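Long-range contacts in DUF3863 domain-containing protein (Parabacteroides distasonis, PDB 3LM3), which is of unknown function but is probably a glycoside hydrolase or deacetylase acting on carbohydrate: residues His167-Ile173 with Cys212-Trp218; Ala184-Pro188 with Phe199-Ala203; Tyr190-Pro194 with Trp329-Ser335; Phe279-Ile285 with Phe322-Gly326. One frame throughout, in Å; residues are numbered along the deposited sequence.

Interaction 1 joins two parallel strands near the middle of the molecule, and the other three contacts gather round it. The chain between those strands holds interaction 2, a loop-to-loop contact about 11 Å from interaction 1 between centres, and also the 190-194 half of interaction 3. Helix 322-332 serves twice: its start packs on strand 280-287 in interaction 4, while its end meets residues 190-194 in interaction 3, about 12 Å away between centres. Asn-214 N to Phe-192 O (2.9 Å) ties interaction 1 to 3, and Tyr-190 OH to Trp-281 N (2.9 Å) ties 3 to 4. A bound PEG molecule lies about 4 Å from the Tyr-333 side chain.

Interaction 1 (His167-Ile173 with Cys212-Trp218); sequences HVAHAVI and CVNLDGW
Ala-169 engages the neighbouring parallel strand with both backbone polar atoms: its N gives a nearly straight bond to Val-213 O (2.9 Å), and its O receives one from Leu-215 N (2.9 Å). Just before it, Val-213 N reaches His-167 O at 2.8 Å. Past Ala-169 this regular pairing gives way, and two side chains take over. The imidazole of His-170 sends ND1 to Leu-215 O at 2.9 Å, with the oxygen close to the ring plane; Ala-171 N and Val-172 N add weak bonds to the same oxygen. Asn-214 has CG opposite its own N (chi1 -164°), which carries the amide across to Ala-171. There ND2 donates to Ala-171 O (3.1 Å), which lies in the amide plane although the donor stands well above the carbonyl plane, and OD1 takes a weak bond from Ala-171 N.

Together with strand 146-148 these two strands form a parallel sheet, 168-172 in the middle. Strand 146-148, helix 154-163 and strand 168-172 follow one another as a beta-alpha-beta unit, consistent with the barrel-like fold of the glycoside hydrolase and deacetylase superfamily; the modelled part of the connection from 168-172 to 213-216 contains no helix.

Apolar contacts line both faces. Val-168 CG1 presses on Leu-215 CD1 at a tight 3.5 Å, on the face where Leu-215 also touches Trp-281. On the other face, Ala-169 CB lies 4.1 Å from Cys-212 SG and packs on Leu-157 and Leu-160 of helix 154-163. Farther along, Ile-173 CD1 meets the edge of the Trp-218 ring at CZ3, 3.9 Å away.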
loop_
_atom_site.group_PDB
_atom_site.type_symbol
_atom_site.label_atom_id
_atom_site.label_comp_id
_atom_site.label_asym_id
_atom_site.label_seq_id
_atom_site.Cartn_x
_atom_site.Cartn_y
_atom_site.Cartn_z
ATOM N N HIS A 167 -12.274 10.699 2.447
ATOM C CA HIS A 167 -11.545 10.587 3.703
ATOM C C HIS A 167 -10.685 9.321 3.764
ATOM O O HIS A 167 -10.251 8.933 4.841
ATOM C CB HIS A 167 -12.497 10.652 4.904
ATOM C CG HIS A 167 -13.262 11.933 4.957
ATOM N ND1 HIS A 167 -12.720 13.099 5.453
ATOM C CD2 HIS A 167 -14.508 12.244 4.530
ATOM C CE1 HIS A 167 -13.621 14.072 5.355
ATOM N NE2 HIS A 167 -14.695 13.591 4.753
ATOM N N VAL A 168 -10.421 8.723 2.597
ATOM C CA VAL A 168 -9.487 7.610 2.502
ATOM C C VAL A 168 -8.622 7.836 1.264
ATOM O O VAL A 168 -9.130 8.250 0.213
ATOM C CB VAL A 168 -10.225 6.272 2.361
ATOM C CG1 VAL A 168 -9.216 5.070 2.285
ATOM C CG2 VAL A 168 -11.215 6.113 3.497
ATOM N N ALA A 169 -7.321 7.553 1.355
ATOM C CA ALA A 169 -6.513 7.494 0.163
ATOM C C ALA A 169 -5.413 6.463 0.325
ATOM O O ALA A 169 -4.812 6.345 1.398
ATOM C CB ALA A 169 -5.882 8.855 -0.208
ATOM N N HIS A 170 -5.108 5.739 -0.756
ATOM C CA HIS A 170 -3.845 5.023 -0.829
ATOM C C HIS A 170 -2.799 6.075 -1.142
ATOM O O HIS A 170 -2.747 6.591 -2.261
ATOM C CB HIS A 170 -3.873 3.910 -1.875
ATOM C CG HIS A 170 -2.528 3.506 -2.368
ATOM N ND1 HIS A 170 -1.486 3.152 -1.533
ATOM C CD2 HIS A 170 -2.040 3.456 -3.628
ATOM C CE1 HIS A 170 -0.416 2.911 -2.281
ATOM N NE2 HIS A 170 -0.724 3.089 -3.552
ATOM N N ALA A 171 -2.010 6.435 -0.125
ATOM C CA ALA A 171 -0.941 7.426 -0.218
ATOM C C ALA A 171 0.268 6.995 0.629
ATOM O O ALA A 171 1.014 7.832 1.177
ATOM C CB ALA A 171 -1.475 8.826 0.170
ATOM N N VAL A 172 0.433 5.692 0.800
ATOM C CA VAL A 172 1.590 5.055 1.508
ATOM C C VAL A 172 2.051 4.014 0.490
ATOM O O VAL A 172 1.289 3.188 0.147
ATOM C CB VAL A 172 1.169 4.330 2.871
ATOM C CG1 VAL A 172 2.289 3.370 3.420
ATOM C CG2 VAL A 172 0.673 5.282 3.925
ATOM N N ILE A 173 3.288 4.090 -0.043
ATOM C CA ILE A 173 3.895 2.915 -0.749
ATOM C C ILE A 173 4.928 2.453 0.241
ATOM O O ILE A 173 6.107 2.838 0.219
ATOM C CB ILE A 173 4.472 3.130 -2.197
ATOM C CG1 ILE A 173 3.376 3.634 -3.156
ATOM C CG2 ILE A 173 4.889 1.796 -2.774
ATOM C CD1 ILE A 173 3.735 3.590 -4.691
ATOM N N CYS A 212 -8.100 12.181 6.783
ATOM C CA CYS A 212 -8.020 11.282 5.676
ATOM C C CYS A 212 -7.169 10.113 6.141
ATOM O O CYS A 212 -6.076 10.299 6.676
ATOM C CB CYS A 212 -7.360 11.964 4.477
ATOM S SG CYS A 212 -7.460 10.967 2.935
ATOM N N VAL A 213 -7.679 8.924 5.956
ATOM C CA VAL A 213 -6.967 7.712 6.346
ATOM C C VAL A 213 -5.982 7.384 5.232
ATOM O O VAL A 213 -6.342 7.255 4.057
ATOM C CB VAL A 213 -7.951 6.531 6.497
ATOM C CG1 VAL A 213 -7.197 5.255 6.942
ATOM C CG2 VAL A 213 -9.058 6.869 7.473
ATOM N N ASN A 214 -4.718 7.230 5.589
ATOM C CA ASN A 214 -3.664 6.942 4.622
ATOM C C ASN A 214 -3.363 5.436 4.624
ATOM O O ASN A 214 -2.940 4.888 5.637
ATOM C CB ASN A 214 -2.393 7.760 4.916
ATOM C CG ASN A 214 -1.456 7.780 3.751
ATOM O OD1 ASN A 214 -1.717 7.128 2.750
ATOM N ND2 ASN A 214 -0.348 8.549 3.839
ATOM N N LEU A 215 -3.598 4.808 3.487
ATOM C CA LEU A 215 -3.475 3.376 3.271
ATOM C C LEU A 215 -2.317 2.985 2.376
ATOM O O LEU A 215 -2.138 3.489 1.263
ATOM C CB LEU A 215 -4.736 2.803 2.607
ATOM C CG LEU A 215 -6.026 2.949 3.406
ATOM C CD1 LEU A 215 -7.190 2.272 2.658
ATOM C CD2 LEU A 215 -5.876 2.344 4.827
ATOM N N ASP A 216 -1.543 2.018 2.849
ATOM C CA ASP A 216 -0.616 1.234 2.025
ATOM C C ASP A 216 -1.305 0.582 0.830
ATOM O O ASP A 216 -2.520 0.354 0.850
ATOM C CB ASP A 216 0.033 0.170 2.906
ATOM C CG ASP A 216 1.309 -0.435 2.319
ATOM O OD1 ASP A 216 1.931 0.128 1.368
ATOM O OD2 ASP A 216 1.684 -1.537 2.816
ATOM N N GLY A 217 -0.513 0.242 -0.178
ATOM C CA GLY A 217 -0.980 -0.348 -1.428
ATOM C C GLY A 217 -0.716 -1.841 -1.613
ATOM O O GLY A 217 -1.529 -2.537 -2.220
ATOM N N TRP A 218 0.463 -2.312 -1.167
ATOM C CA TRP A 218 0.881 -3.704 -1.279
ATOM C C TRP A 218 1.491 -4.191 0.027
ATOM O O TRP A 218 2.551 -3.723 0.450
ATOM C CB TRP A 218 1.947 -3.911 -2.366
ATOM C CG TRP A 218 1.642 -3.545 -3.775
ATOM C CD1 TRP A 218 1.308 -4.407 -4.779
ATOM C CD2 TRP A 218 1.703 -2.248 -4.362
ATOM N NE1 TRP A 218 1.154 -3.722 -5.951
ATOM C CE2 TRP A 218 1.415 -2.397 -5.729
ATOM C CE3 TRP A 218 1.993 -0.980 -3.866
ATOM C CZ2 TRP A 218 1.368 -1.313 -6.602
ATOM C CZ3 TRP A 218 1.959 0.102 -4.745
ATOM C CH2 TRP A 218 1.637 -0.082 -6.097
#

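Interaction 2 (Ala184-Pro188 with Phe199-Ala203); sequences ADGSP and FCKPA
Ala-184 points its methyl at the far end of a phenylalanine, CB lying 3.9 Å from Phe-199 CZ. The Phe-199 ring is brought there by a first torsion of 78°, which wedges CG between its own N and carbonyl carbon. Ala-184 O lies 3.7 Å from Cys-200 SG, the sulfur of the residue after Phe-199; that sulfur in turn sits over one face of the Phe-199 ring, toward the rim. Asp-185 directs its CB away from the other segment; its carboxylate forms a salt bridge with Arg-368 and accepts a hydrogen bond from Asn-416. Gly-186 has a positive phi of 119°, at which a beta carbon would collide with the preceding carbonyl oxygen.

Ser-187 makes the closest approach to Cys-200. Its CB lies 3.3 Å from Cys-200 O and 3.7 Å from Cys-200 CB, and its CA-H also points toward that oxygen. The hydroxyl is used within its own segment, Ser-187 OG donating to Pro-188 O at 2.8 Å. Cys-200 O is buried here without a hydrogen-bond partner, so what surrounds it on this side is C-H: besides Ser-187, Pro-188 CD comes to 3.6 Å. Pro-188 finishes the run with CG set against Pro-202 CG at 3.8 Å, and both prolines touch Tyr-390.

The two loops flank the short strand 194-195 along the chain. They lie beside the parallel sheet, Ser-187 packing on Val-172 of strand 168-172 and Phe-199 O taking a weak bond from Asn-214 of strand 213-216, while Arg-368 ties Asp-185 and Ser-187 O to strand 367-374 of the antiparallel sheet.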
loop_
_atom_site.group_PDB
_atom_site.type_symbol
_atom_site.label_atom_id
_atom_site.label_comp_id
_atom_site.label_asym_id
_atom_site.label_seq_id
_atom_site.Cartn_x
_atom_site.Cartn_y
_atom_site.Cartn_z
ATOM N N ALA A 184 9.563 6.711 -0.343
ATOM C CA ALA A 184 8.539 7.093 0.603
ATOM C C ALA A 184 8.620 6.216 1.832
ATOM O O ALA A 184 7.599 5.881 2.397
ATOM C CB ALA A 184 7.152 6.939 -0.033
ATOM N N ASP A 185 9.821 5.870 2.283
ATOM C CA ASP A 185 9.945 5.079 3.502
ATOM C C ASP A 185 9.762 5.998 4.721
ATOM O O ASP A 185 9.864 7.215 4.620
ATOM C CB ASP A 185 11.306 4.339 3.613
ATOM C CG ASP A 185 11.304 3.203 4.648
ATOM O OD1 ASP A 185 10.221 2.755 5.134
ATOM O OD2 ASP A 185 12.423 2.695 4.953
ATOM N N GLY A 186 9.480 5.393 5.864
ATOM C CA GLY A 186 9.427 6.076 7.141
ATOM C C GLY A 186 8.099 6.052 7.851
ATOM O O GLY A 186 8.031 6.366 9.059
ATOM N N SER A 187 7.027 5.757 7.123
ATOM C CA SER A 187 5.674 5.800 7.668
ATOM C C SER A 187 5.299 4.529 8.411
ATOM O O SER A 187 5.982 3.505 8.289
ATOM C CB SER A 187 4.676 6.042 6.551
ATOM O OG SER A 187 4.388 4.852 5.790
ATOM N N PRO A 188 4.179 4.552 9.144
ATOM C CA PRO A 188 3.538 3.289 9.519
ATOM C C PRO A 188 3.032 2.559 8.297
ATOM O O PRO A 188 2.753 3.170 7.270
ATOM C CB PRO A 188 2.334 3.718 10.393
ATOM C CG PRO A 188 2.688 5.139 10.840
ATOM C CD PRO A 188 3.414 5.719 9.646
ATOM N N PHE A 199 3.075 13.547 4.551
ATOM C CA PHE A 199 2.152 12.443 4.317
ATOM C C PHE A 199 2.557 11.129 5.011
ATOM O O PHE A 199 1.704 10.272 5.241
ATOM C CB PHE A 199 1.891 12.230 2.800
ATOM C CG PHE A 199 2.983 11.499 2.057
ATOM C CD1 PHE A 199 4.232 12.050 1.890
ATOM C CD2 PHE A 199 2.707 10.292 1.424
ATOM C CE1 PHE A 199 5.215 11.376 1.168
ATOM C CE2 PHE A 199 3.680 9.627 0.679
ATOM C CZ PHE A 199 4.949 10.147 0.582
ATOM N N CYS A 200 3.849 10.950 5.328
ATOM C CA CYS A 200 4.334 9.753 6.015
ATOM C C CYS A 200 4.281 9.857 7.546
ATOM O O CYS A 200 4.515 8.854 8.258
ATOM C CB CYS A 200 5.782 9.493 5.637
ATOM S SG CYS A 200 6.000 8.858 3.958
ATOM N N LYS A 201 4.021 11.060 8.068
ATOM C CA LYS A 201 4.047 11.339 9.502
ATOM C C LYS A 201 2.628 11.298 10.066
ATOM O O LYS A 201 1.750 12.024 9.572
ATOM C CB LYS A 201 4.641 12.744 9.748
ATOM C CG LYS A 201 4.581 13.164 11.185
ATOM C CD LYS A 201 5.308 14.501 11.467
ATOM C CE LYS A 201 4.745 15.146 12.735
ATOM N NZ LYS A 201 5.764 16.101 13.306
ATOM N N PRO A 202 2.369 10.510 11.102
ATOM C CA PRO A 202 1.089 10.678 11.789
ATOM C C PRO A 202 0.880 12.095 12.365
ATOM O O PRO A 202 1.791 12.670 12.956
ATOM C CB PRO A 202 1.143 9.640 12.913
ATOM C CG PRO A 202 2.125 8.577 12.401
ATOM C CD PRO A 202 3.158 9.410 11.666
ATOM N N ALA A 203 -0.308 12.657 12.169
ATOM C CA ALA A 203 -0.678 13.895 12.849
ATOM C C ALA A 203 -0.457 13.728 14.350
ATOM O O ALA A 203 -0.861 12.736 14.955
ATOM C CB ALA A 203 -2.143 14.258 12.530
#

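Interaction 3 (Tyr190-Pro194 with Trp329-Ser335); sequences YPFYP and WRKQYKS
Pro-191 lays its CB over the five-membered ring of Trp-329, 3.5 Å from the ring centroid and only 7° off the normal, a well-centred CH-pi contact. The indole is swung out from the helix with CG opposite the backbone N (chi1 -173°), and its other face is taken by Tyr-333 CB, so it is sandwiched. At the benzo end, Trp-329 CZ2 comes within 3.2 Å of Pro-191 O. Tyr-341 OH bonds both to that oxygen and to Trp-329 NE1, which probably helps to fix the rotation of the indole.

Helix 322-332 ends here: Trp-329 O accepts from both Gln-332 N and Tyr-333 N, and Tyr-333 is the first residue to leave helical geometry. Residues 190-194 thus pack against the C-terminal turn of a helix that follows strand 318-320 of the larger parallel sheet.

Tyr-193 reaches this helix end. With CG beside its own N (chi1 -65°), the phenol runs past the indole, and Trp-329 CZ3 rests over its face 3.4 Å from Tyr-193 CE2; the two rings are oblique. The hydroxyl then donates to Tyr-333 O, in the carbonyl plane at 2.6 Å, a short bond. Arg-330 crosses the phenol at about a right angle, CG lying 3.5 Å from Tyr-193 OH, while its guanidinium group goes on to salt bridges with Asp-211 and Glu-327.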
loop_
_atom_site.group_PDB
_atom_site.type_symbol
_atom_site.label_atom_id
_atom_site.label_comp_id
_atom_site.label_asym_id
_atom_site.label_seq_id
_atom_site.Cartn_x
_atom_site.Cartn_y
_atom_site.Cartn_z
ATOM N N TYR A 190 0.338 0.391 8.632
ATOM C CA TYR A 190 -1.102 0.272 8.855
ATOM C C TYR A 190 -1.700 1.670 8.890
ATOM O O TYR A 190 -0.967 2.686 8.807
ATOM C CB TYR A 190 -1.401 -0.543 10.121
ATOM C CG TYR A 190 -1.782 -2.016 9.914
ATOM C CD1 TYR A 190 -1.337 -2.752 8.810
ATOM C CD2 TYR A 190 -2.543 -2.666 10.878
ATOM C CE1 TYR A 190 -1.695 -4.077 8.651
ATOM C CE2 TYR A 190 -2.908 -3.999 10.733
ATOM C CZ TYR A 190 -2.464 -4.708 9.623
ATOM O OH TYR A 190 -2.749 -6.063 9.521
ATOM N N PRO A 191 -3.036 1.757 8.965
ATOM C CA PRO A 191 -3.669 3.041 8.659
ATOM C C PRO A 191 -3.398 4.096 9.710
ATOM O O PRO A 191 -3.262 3.801 10.903
ATOM C CB PRO A 191 -5.152 2.702 8.621
ATOM C CG PRO A 191 -5.140 1.241 8.197
ATOM C CD PRO A 191 -4.012 0.645 8.979
ATOM N N PHE A 192 -3.295 5.346 9.256
ATOM C CA PHE A 192 -3.091 6.483 10.149
ATOM C C PHE A 192 -3.634 7.751 9.513
ATOM O O PHE A 192 -3.832 7.798 8.301
ATOM C CB PHE A 192 -1.596 6.674 10.492
ATOM C CG PHE A 192 -0.710 6.979 9.285
ATOM C CD1 PHE A 192 -0.297 5.965 8.449
ATOM C CD2 PHE A 192 -0.296 8.281 9.001
ATOM C CE1 PHE A 192 0.510 6.222 7.357
ATOM C CE2 PHE A 192 0.503 8.543 7.890
ATOM C CZ PHE A 192 0.891 7.523 7.064
ATOM N N TYR A 193 -3.860 8.770 10.345
ATOM C CA TYR A 193 -4.185 10.124 9.860
ATOM C C TYR A 193 -2.875 10.897 9.684
ATOM O O TYR A 193 -2.103 11.035 10.636
ATOM C CB TYR A 193 -5.075 10.826 10.870
ATOM C CG TYR A 193 -6.446 10.233 11.088
ATOM C CD1 TYR A 193 -7.461 10.420 10.175
ATOM C CD2 TYR A 193 -6.744 9.559 12.251
ATOM C CE1 TYR A 193 -8.723 9.945 10.407
ATOM C CE2 TYR A 193 -8.021 9.045 12.485
ATOM C CZ TYR A 193 -9.012 9.269 11.588
ATOM O OH TYR A 193 -10.312 8.786 11.769
ATOM N N PRO A 194 -2.603 11.386 8.468
ATOM C CA PRO A 194 -1.343 12.071 8.221
ATOM C C PRO A 194 -1.335 13.502 8.792
ATOM O O PRO A 194 -2.387 14.120 9.011
ATOM C CB PRO A 194 -1.258 12.087 6.705
ATOM C CG PRO A 194 -2.737 12.186 6.278
ATOM C CD PRO A 194 -3.454 11.336 7.258
ATOM N N TRP A 329 -12.074 1.700 9.241
ATOM C CA TRP A 329 -11.027 2.107 10.165
ATOM C C TRP A 329 -11.375 3.455 10.810
ATOM O O TRP A 329 -11.314 3.608 12.028
ATOM C CB TRP A 329 -9.664 2.121 9.472
ATOM C CG TRP A 329 -8.527 2.357 10.394
ATOM C CD1 TRP A 329 -7.755 1.420 11.006
ATOM C CD2 TRP A 329 -7.983 3.626 10.775
ATOM N NE1 TRP A 329 -6.788 2.019 11.767
ATOM C CE2 TRP A 329 -6.909 3.381 11.643
ATOM C CE3 TRP A 329 -8.316 4.952 10.471
ATOM C CZ2 TRP A 329 -6.145 4.413 12.210
ATOM C CZ3 TRP A 329 -7.561 5.966 11.022
ATOM C CH2 TRP A 329 -6.487 5.695 11.877
ATOM N N ARG A 330 -11.799 4.399 9.993
ATOM C CA ARG A 330 -12.141 5.756 10.433
ATOM C C ARG A 330 -13.339 5.758 11.383
ATOM O O ARG A 330 -13.446 6.646 12.238
ATOM C CB ARG A 330 -12.443 6.583 9.175
ATOM C CG ARG A 330 -12.839 8.020 9.407
ATOM C CD ARG A 330 -12.655 8.825 8.089
ATOM N NE ARG A 330 -13.163 10.192 8.232
ATOM C CZ ARG A 330 -14.393 10.598 7.966
ATOM N NH1 ARG A 330 -15.322 9.801 7.444
ATOM N NH2 ARG A 330 -14.709 11.878 8.189
ATOM N N LYS A 331 -14.227 4.787 11.246
ATOM C CA LYS A 331 -15.358 4.670 12.162
ATOM C C LYS A 331 -14.900 4.335 13.587
ATOM O O LYS A 331 -15.519 4.794 14.561
ATOM C CB LYS A 331 -16.339 3.624 11.633
ATOM C CG LYS A 331 -17.601 3.459 12.438
ATOM C CD LYS A 331 -18.733 2.912 11.581
ATOM C CE LYS A 331 -18.471 1.481 11.141
ATOM N NZ LYS A 331 -19.740 0.784 10.743
ATOM N N GLN A 332 -13.833 3.559 13.694
ATOM C CA GLN A 332 -13.334 3.068 14.984
ATOM C C GLN A 332 -12.249 3.962 15.587
ATOM O O GLN A 332 -12.225 4.177 16.802
ATOM C CB GLN A 332 -12.799 1.646 14.805
ATOM C CG GLN A 332 -12.274 0.986 16.065
ATOM C CD GLN A 332 -13.364 0.710 17.075
ATOM O OE1 GLN A 332 -14.528 0.585 16.729
ATOM N NE2 GLN A 332 -12.984 0.604 18.346
ATOM N N TYR A 333 -11.357 4.480 14.753
ATOM C CA TYR A 333 -10.180 5.211 15.199
ATOM C C TYR A 333 -10.348 6.661 14.807
ATOM O O TYR A 333 -10.469 6.964 13.622
ATOM C CB TYR A 333 -8.911 4.631 14.523
ATOM C CG TYR A 333 -8.638 3.172 14.866
ATOM C CD1 TYR A 333 -7.877 2.850 15.984
ATOM C CD2 TYR A 333 -9.163 2.132 14.123
ATOM C CE1 TYR A 333 -7.646 1.513 16.336
ATOM C CE2 TYR A 333 -8.941 0.789 14.476
ATOM C CZ TYR A 333 -8.178 0.508 15.583
ATOM O OH TYR A 333 -7.961 -0.809 15.939
ATOM N N LYS A 334 -10.368 7.550 15.798
ATOM C CA LYS A 334 -10.668 8.954 15.567
ATOM C C LYS A 334 -9.478 9.898 15.668
ATOM O O LYS A 334 -9.574 11.061 15.256
ATOM C CB LYS A 334 -11.740 9.403 16.560
ATOM C CG LYS A 334 -13.071 8.640 16.434
ATOM C CD LYS A 334 -13.653 8.789 15.020
ATOM C CE LYS A 334 -14.997 8.160 14.881
ATOM N NZ LYS A 334 -15.456 8.254 13.472
ATOM N N SER A 335 -8.376 9.419 16.232
ATOM C CA SER A 335 -7.111 10.185 16.268
ATOM C C SER A 335 -5.991 9.180 16.273
ATOM O O SER A 335 -6.219 7.974 16.411
ATOM C CB SER A 335 -7.007 11.076 17.496
ATOM O OG SER A 335 -6.574 10.335 18.604
#

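Interaction 4 (Phe279-Ile285 with Phe322-Gly326); sequences FGWVANI and FGEFG
Phe-325 and Trp-281 stack face to face, the phenyl ring over the five-membered part of the indole with centroids 3.8 Å apart and planes only 14° from parallel. The nearest carbons, Trp-281 CG and Phe-325 CZ, are 3.4 Å apart. Phe-325 has CG opposite the backbone N (chi1 173°) and Trp-281 has the same arrangement, which sends the two side chains toward each other between strand and helix. The indole is anchored by its NE1, which bonds to Thr-24 OG1 of strand 21-29. Phe-279 meets the same phenyl from another direction: its CE2 lies in the plane of the Phe-325 ring, at the edge, 3.9 Å from CZ.

One helical turn earlier, Phe-322 plugs in farther along the strand. Its CZ comes to 4.0 Å from Ala-283 CB, and Asn-284 O lies in the plane of the ring, at its edge, 3.7 Å from Phe-322 CE1. Trp-281 CZ2 is a looser neighbour of Phe-322 CE2. Phe-322 also packs on strands 146-148 and 213-216, touching Leu-215 of the latter.

The axes of strand 280-285 and helix 322-326 run nearly antiparallel, at 156° and 11.2 Å. Since strand 280-287 pairs in parallel with strand 21-29, which also pairs with 318-320 just before this helix, the arrangement is consistent with a beta/alpha barrel.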
loop_
_atom_site.group_PDB
_atom_site.type_symbol
_atom_site.label_atom_id
_atom_site.label_comp_id
_atom_site.label_asym_id
_atom_site.label_seq_id
_atom_site.Cartn_x
_atom_site.Cartn_y
_atom_site.Cartn_z
ATOM N N PHE A 279 -7.297 -6.421 14.487
ATOM C CA PHE A 279 -7.827 -6.686 13.149
ATOM C C PHE A 279 -6.613 -7.055 12.301
ATOM O O PHE A 279 -5.461 -6.835 12.731
ATOM C CB PHE A 279 -8.547 -5.479 12.522
ATOM C CG PHE A 279 -7.660 -4.288 12.226
ATOM C CD1 PHE A 279 -7.420 -3.321 13.185
ATOM C CD2 PHE A 279 -7.110 -4.122 10.972
ATOM C CE1 PHE A 279 -6.609 -2.209 12.906
ATOM C CE2 PHE A 279 -6.299 -3.034 10.693
ATOM C CZ PHE A 279 -6.055 -2.076 11.657
ATOM N N GLY A 280 -6.870 -7.588 11.105
ATOM C CA GLY A 280 -5.793 -7.822 10.138
ATOM C C GLY A 280 -6.200 -7.264 8.798
ATOM O O GLY A 280 -7.360 -7.384 8.420
ATOM N N TRP A 281 -5.231 -6.713 8.068
ATOM C CA TRP A 281 -5.502 -6.089 6.779
ATOM C C TRP A 281 -4.343 -6.328 5.818
ATOM O O TRP A 281 -3.180 -6.085 6.161
ATOM C CB TRP A 281 -5.718 -4.586 6.963
ATOM C CG TRP A 281 -5.759 -3.813 5.669
ATOM C CD1 TRP A 281 -6.571 -4.035 4.587
ATOM C CD2 TRP A 281 -4.914 -2.708 5.325
ATOM N NE1 TRP A 281 -6.282 -3.110 3.597
ATOM C CE2 TRP A 281 -5.247 -2.316 4.015
ATOM C CE3 TRP A 281 -3.891 -2.027 5.993
ATOM C CZ2 TRP A 281 -4.625 -1.248 3.363
ATOM C CZ3 TRP A 281 -3.266 -1.003 5.344
ATOM C CH2 TRP A 281 -3.630 -0.611 4.052
ATOM N N VAL A 282 -4.679 -6.830 4.640
ATOM C CA VAL A 282 -3.778 -7.035 3.534
ATOM C C VAL A 282 -4.262 -6.164 2.376
ATOM O O VAL A 282 -5.460 -6.144 2.048
ATOM C CB VAL A 282 -3.777 -8.511 3.097
ATOM C CG1 VAL A 282 -3.124 -8.699 1.723
ATOM C CG2 VAL A 282 -3.114 -9.372 4.196
ATOM N N ALA A 283 -3.314 -5.453 1.756
ATOM C CA ALA A 283 -3.552 -4.596 0.594
ATOM C C ALA A 283 -2.867 -5.148 -0.629
ATOM O O ALA A 283 -1.754 -5.695 -0.534
ATOM C CB ALA A 283 -3.018 -3.189 0.856
ATOM N N ASN A 284 -3.484 -5.034 -1.799
ATOM C CA ASN A 284 -2.808 -5.495 -3.015
ATOM C C ASN A 284 -3.327 -4.723 -4.209
ATOM O O ASN A 284 -4.454 -4.236 -4.219
ATOM C CB ASN A 284 -3.020 -6.993 -3.200
ATOM C CG ASN A 284 -1.856 -7.703 -3.887
ATOM O OD1 ASN A 284 -0.911 -7.086 -4.380
ATOM N ND2 ASN A 284 -1.932 -9.053 -3.893
ATOM N N ILE A 285 -2.456 -4.572 -5.200
ATOM C CA ILE A 285 -2.753 -3.865 -6.457
ATOM C C ILE A 285 -2.268 -4.753 -7.590
ATOM O O ILE A 285 -1.094 -5.133 -7.616
ATOM C CB ILE A 285 -2.117 -2.482 -6.534
ATOM C CG1 ILE A 285 -2.663 -1.580 -5.417
ATOM C CG2 ILE A 285 -2.368 -1.852 -7.935
ATOM C CD1 ILE A 285 -1.903 -0.252 -5.224
ATOM N N PHE A 322 -10.870 -0.552 -1.154
ATOM C CA PHE A 322 -9.979 0.323 -0.372
ATOM C C PHE A 322 -10.778 1.334 0.410
ATOM O O PHE A 322 -10.535 1.550 1.589
ATOM C CB PHE A 322 -8.935 1.004 -1.287
ATOM C CG PHE A 322 -7.652 0.211 -1.474
ATOM C CD1 PHE A 322 -7.585 -0.812 -2.393
ATOM C CD2 PHE A 322 -6.522 0.499 -0.721
ATOM C CE1 PHE A 322 -6.412 -1.538 -2.581
ATOM C CE2 PHE A 322 -5.338 -0.222 -0.900
ATOM C CZ PHE A 322 -5.289 -1.247 -1.826
ATOM N N GLY A 323 -11.721 2.007 -0.259
ATOM C CA GLY A 323 -12.511 3.027 0.387
ATOM C C GLY A 323 -13.348 2.484 1.538
ATOM O O GLY A 323 -13.467 3.122 2.597
ATOM N N GLU A 324 -13.966 1.317 1.362
ATOM C CA GLU A 324 -14.812 0.723 2.428
ATOM C C GLU A 324 -13.957 0.422 3.644
ATOM O O GLU A 324 -14.344 0.674 4.790
ATOM C CB GLU A 324 -15.425 -0.606 1.992
ATOM C CG GLU A 324 -16.636 -0.575 1.206
ATOM C CD GLU A 324 -17.054 -2.041 1.068
ATOM O OE1 GLU A 324 -16.511 -2.708 0.183
ATOM O OE2 GLU A 324 -17.783 -2.561 1.944
ATOM N N PHE A 325 -12.790 -0.175 3.424
ATOM C CA PHE A 325 -11.919 -0.528 4.527
ATOM C C PHE A 325 -11.457 0.728 5.258
ATOM O O PHE A 325 -11.478 0.775 6.483
ATOM C CB PHE A 325 -10.704 -1.341 4.056
ATOM C CG PHE A 325 -9.718 -1.571 5.164
ATOM C CD1 PHE A 325 -10.010 -2.432 6.217
ATOM C CD2 PHE A 325 -8.526 -0.844 5.211
ATOM C CE1 PHE A 325 -9.137 -2.548 7.306
ATOM C CE2 PHE A 325 -7.674 -0.939 6.263
ATOM C CZ PHE A 325 -7.942 -1.820 7.318
ATOM N N GLY A 326 -11.014 1.742 4.525
ATOM C CA GLY A 326 -10.583 2.984 5.175
ATOM C C GLY A 326 -11.681 3.595 6.015
ATOM O O GLY A 326 -11.422 4.099 7.098
#